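Local coordinates for hydrolase, haloacid dehalogenase-like family (Pseudomonas syringae pv. tomato, PDB 3S6J), which probably acts as a metal-dependent sugar phosphatase of the haloacid dehalogenase-like family and binds calcium, at residues H45-M50 against S60-M65. Sequence-based numbering, arbitrary orientation.
Sequences HRKIGM and SRETGM
E62 reaches from the last turn of helix 52-63 to R46 and K47 at the end of helix 41-47, forming a salt-bridge network between two consecutive helices of the cap of a haloacid dehalogenase-like fold. The backbones stay well apart, with the CA atoms of K47 and E62 separated by 11.5 Å, and charged side chains and one water span the gap. E62 does so with a chain stretched beyond CG (chi2 176°).

Its carboxylate meets the R46 guanidinium at the edge, near the guanidinium plane, but the two flat groups stand 77° apart. NH2 of R46 lies 3.0 Å from both OE1 and OE2 of E62, straddled by the two oxygens. The NH2 bond to OE1 is bent and weak. A water completes this side: it accepts from NE of R46 at 2.8 Å and donates to OE1 of E62, tying a second guanidinium nitrogen to the same oxygen. R43, one turn earlier than K47, also forms a salt bridge to OE1 through its NE, so E62 faces three basic side chains, probably favouring its ionised form.

In K47 the bend at chi2 (-62°) carries the extended end of the chain alongside E62, running the other way, until NZ lies 3.3 Å from OE2 of E62, a long salt bridge whose hydrogen bond is weak. This buried lysine packs on M55 and L59, and its ammonium has another weak hydrogen bond to S58.

A type II turn from K47 to M50 leads out of helix 41-47, with G49 at positive phi; helix 52-63 ends in a Schellman motif at G64, with weak bonds from M65 N to S60 O and G64 N to R61 O. S60 O also accepts from T63 N, G64 N and, at 3.0 Å, OG1 of T63.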
loop_
_atom_site.group_PDB
_atom_site.type_symbol
_atom_site.label_atom_id
_atom_site.label_comp_id
_atom_site.label_asym_id
_atom_site.label_seq_id
_atom_site.Cartn_x
_atom_site.Cartn_y
_atom_site.Cartn_z
ATOM N N HIS E 45 -4.436 2.235 -4.933
ATOM C CA HIS E 45 -4.529 1.512 -3.652
ATOM C C HIS E 45 -5.499 2.239 -2.726
ATOM O O HIS E 45 -6.239 1.612 -1.970
ATOM C CB HIS E 45 -3.133 1.391 -3.000
ATOM C CG HIS E 45 -3.075 0.463 -1.818
ATOM N ND1 HIS E 45 -1.897 0.135 -1.197
ATOM C CD2 HIS E 45 -4.056 -0.220 -1.166
ATOM C CE1 HIS E 45 -2.142 -0.717 -0.209
ATOM N NE2 HIS E 45 -3.443 -0.939 -0.174
ATOM N N ARG E 46 -5.508 3.565 -2.801
ATOM C CA ARG E 46 -6.403 4.383 -1.973
ATOM C C ARG E 46 -7.884 4.069 -2.199
ATOM O O ARG E 46 -8.703 4.242 -1.295
ATOM C CB ARG E 46 -6.191 5.874 -2.269
ATOM C CG ARG E 46 -5.073 6.549 -1.499
ATOM C CD ARG E 46 -5.409 8.044 -1.275
ATOM N NE ARG E 46 -5.807 8.755 -2.501
ATOM C CZ ARG E 46 -5.736 10.084 -2.658
ATOM N NH1 ARG E 46 -5.283 10.858 -1.674
ATOM N NH2 ARG E 46 -6.114 10.646 -3.801
ATOM N N LYS E 47 -8.236 3.647 -3.413
ATOM C CA LYS E 47 -9.639 3.447 -3.780
ATOM C C LYS E 47 -10.103 1.986 -3.671
ATOM O O LYS E 47 -11.290 1.684 -3.821
ATOM C CB LYS E 47 -9.905 3.941 -5.209
ATOM C CG LYS E 47 -9.373 5.332 -5.543
ATOM C CD LYS E 47 -9.989 6.437 -4.683
ATOM C CE LYS E 47 -9.739 7.820 -5.303
ATOM N NZ LYS E 47 -9.990 8.942 -4.340
ATOM N N ILE E 48 -9.177 1.070 -3.457
ATOM C CA ILE E 48 -9.544 -0.340 -3.360
ATOM C C ILE E 48 -10.555 -0.539 -2.224
ATOM O O ILE E 48 -10.306 -0.168 -1.064
ATOM C CB ILE E 48 -8.293 -1.246 -3.190
ATOM C CG1 ILE E 48 -7.344 -1.055 -4.379
ATOM C CG2 ILE E 48 -8.689 -2.716 -3.059
ATOM C CD1 ILE E 48 -7.929 -1.454 -5.742
ATOM N N GLY E 49 -11.701 -1.113 -2.574
ATOM C CA GLY E 49 -12.807 -1.258 -1.644
ATOM C C GLY E 49 -14.056 -0.545 -2.152
ATOM O O GLY E 49 -15.167 -0.903 -1.768
HETATM N N MSE E 50 -13.878 0.473 -2.995
HETATM C CA MSE E 50 -15.003 1.043 -3.756
HETATM C C MSE E 50 -15.379 0.087 -4.867
HETATM O O MSE E 50 -14.537 -0.690 -5.317
HETATM C CB MSE E 50 -14.627 2.367 -4.415
HETATM C CG MSE E 50 -14.205 3.474 -3.480
HETATM SE SE MSE E 50 -14.236 5.170 -4.447
HETATM C CE MSE E 50 -14.796 6.362 -3.014
ATOM N N SER E 60 -11.012 9.524 -11.879
ATOM C CA SER E 60 -11.392 10.377 -12.989
ATOM C C SER E 60 -11.366 11.848 -12.583
ATOM O O SER E 60 -10.533 12.641 -13.040
ATOM C CB SER E 60 -12.819 9.998 -13.388
ATOM O OG SER E 60 -13.120 10.363 -14.712
ATOM N N ARG E 61 -12.306 12.200 -11.721
ATOM C CA ARG E 61 -12.389 13.535 -11.158
ATOM C C ARG E 61 -11.078 14.028 -10.533
ATOM O O ARG E 61 -10.726 15.195 -10.676
ATOM C CB ARG E 61 -13.531 13.572 -10.143
ATOM C CG ARG E 61 -13.449 14.689 -9.141
ATOM C CD ARG E 61 -14.785 15.396 -9.044
ATOM N NE ARG E 61 -14.843 16.536 -9.956
ATOM C CZ ARG E 61 -15.964 17.170 -10.295
ATOM N NH1 ARG E 61 -17.130 16.770 -9.789
ATOM N NH2 ARG E 61 -15.918 18.199 -11.133
ATOM N N GLU E 62 -10.338 13.154 -9.852
ATOM C CA GLU E 62 -9.111 13.624 -9.206
ATOM C C GLU E 62 -7.983 13.891 -10.207
ATOM O O GLU E 62 -7.013 14.580 -9.889
ATOM C CB GLU E 62 -8.695 12.743 -8.021
ATOM C CG GLU E 62 -7.639 11.673 -8.255
ATOM C CD GLU E 62 -7.277 10.964 -6.940
ATOM O OE1 GLU E 62 -6.190 10.340 -6.828
ATOM O OE2 GLU E 62 -8.096 11.057 -5.996
ATOM N N THR E 63 -8.136 13.387 -11.432
ATOM C CA THR E 63 -7.172 13.665 -12.502
ATOM C C THR E 63 -7.671 14.733 -13.473
ATOM O O THR E 63 -6.912 15.176 -14.333
ATOM C CB THR E 63 -6.804 12.409 -13.320
ATOM O OG1 THR E 63 -7.864 12.103 -14.235
ATOM C CG2 THR E 63 -6.540 11.223 -12.404
ATOM N N GLY E 64 -8.944 15.118 -13.348
ATOM C CA GLY E 64 -9.479 16.295 -14.021
ATOM C C GLY E 64 -10.116 16.056 -15.381
ATOM O O GLY E 64 -10.154 16.943 -16.240
HETATM N N MSE E 65 -10.655 14.868 -15.587
HETATM C CA MSE E 65 -11.011 14.516 -16.941
HETATM C C MSE E 65 -12.367 13.824 -17.194
HETATM O O MSE E 65 -13.238 14.420 -17.834
HETATM C CB MSE E 65 -9.841 13.779 -17.577
HETATM C CG MSE E 65 -10.246 12.544 -18.266
HETATM SE SE MSE E 65 -10.070 11.069 -17.036
HETATM C CE MSE E 65 -8.109 10.975 -17.053
HETATM O O HOH W 1 -6.594 8.139 -5.071
#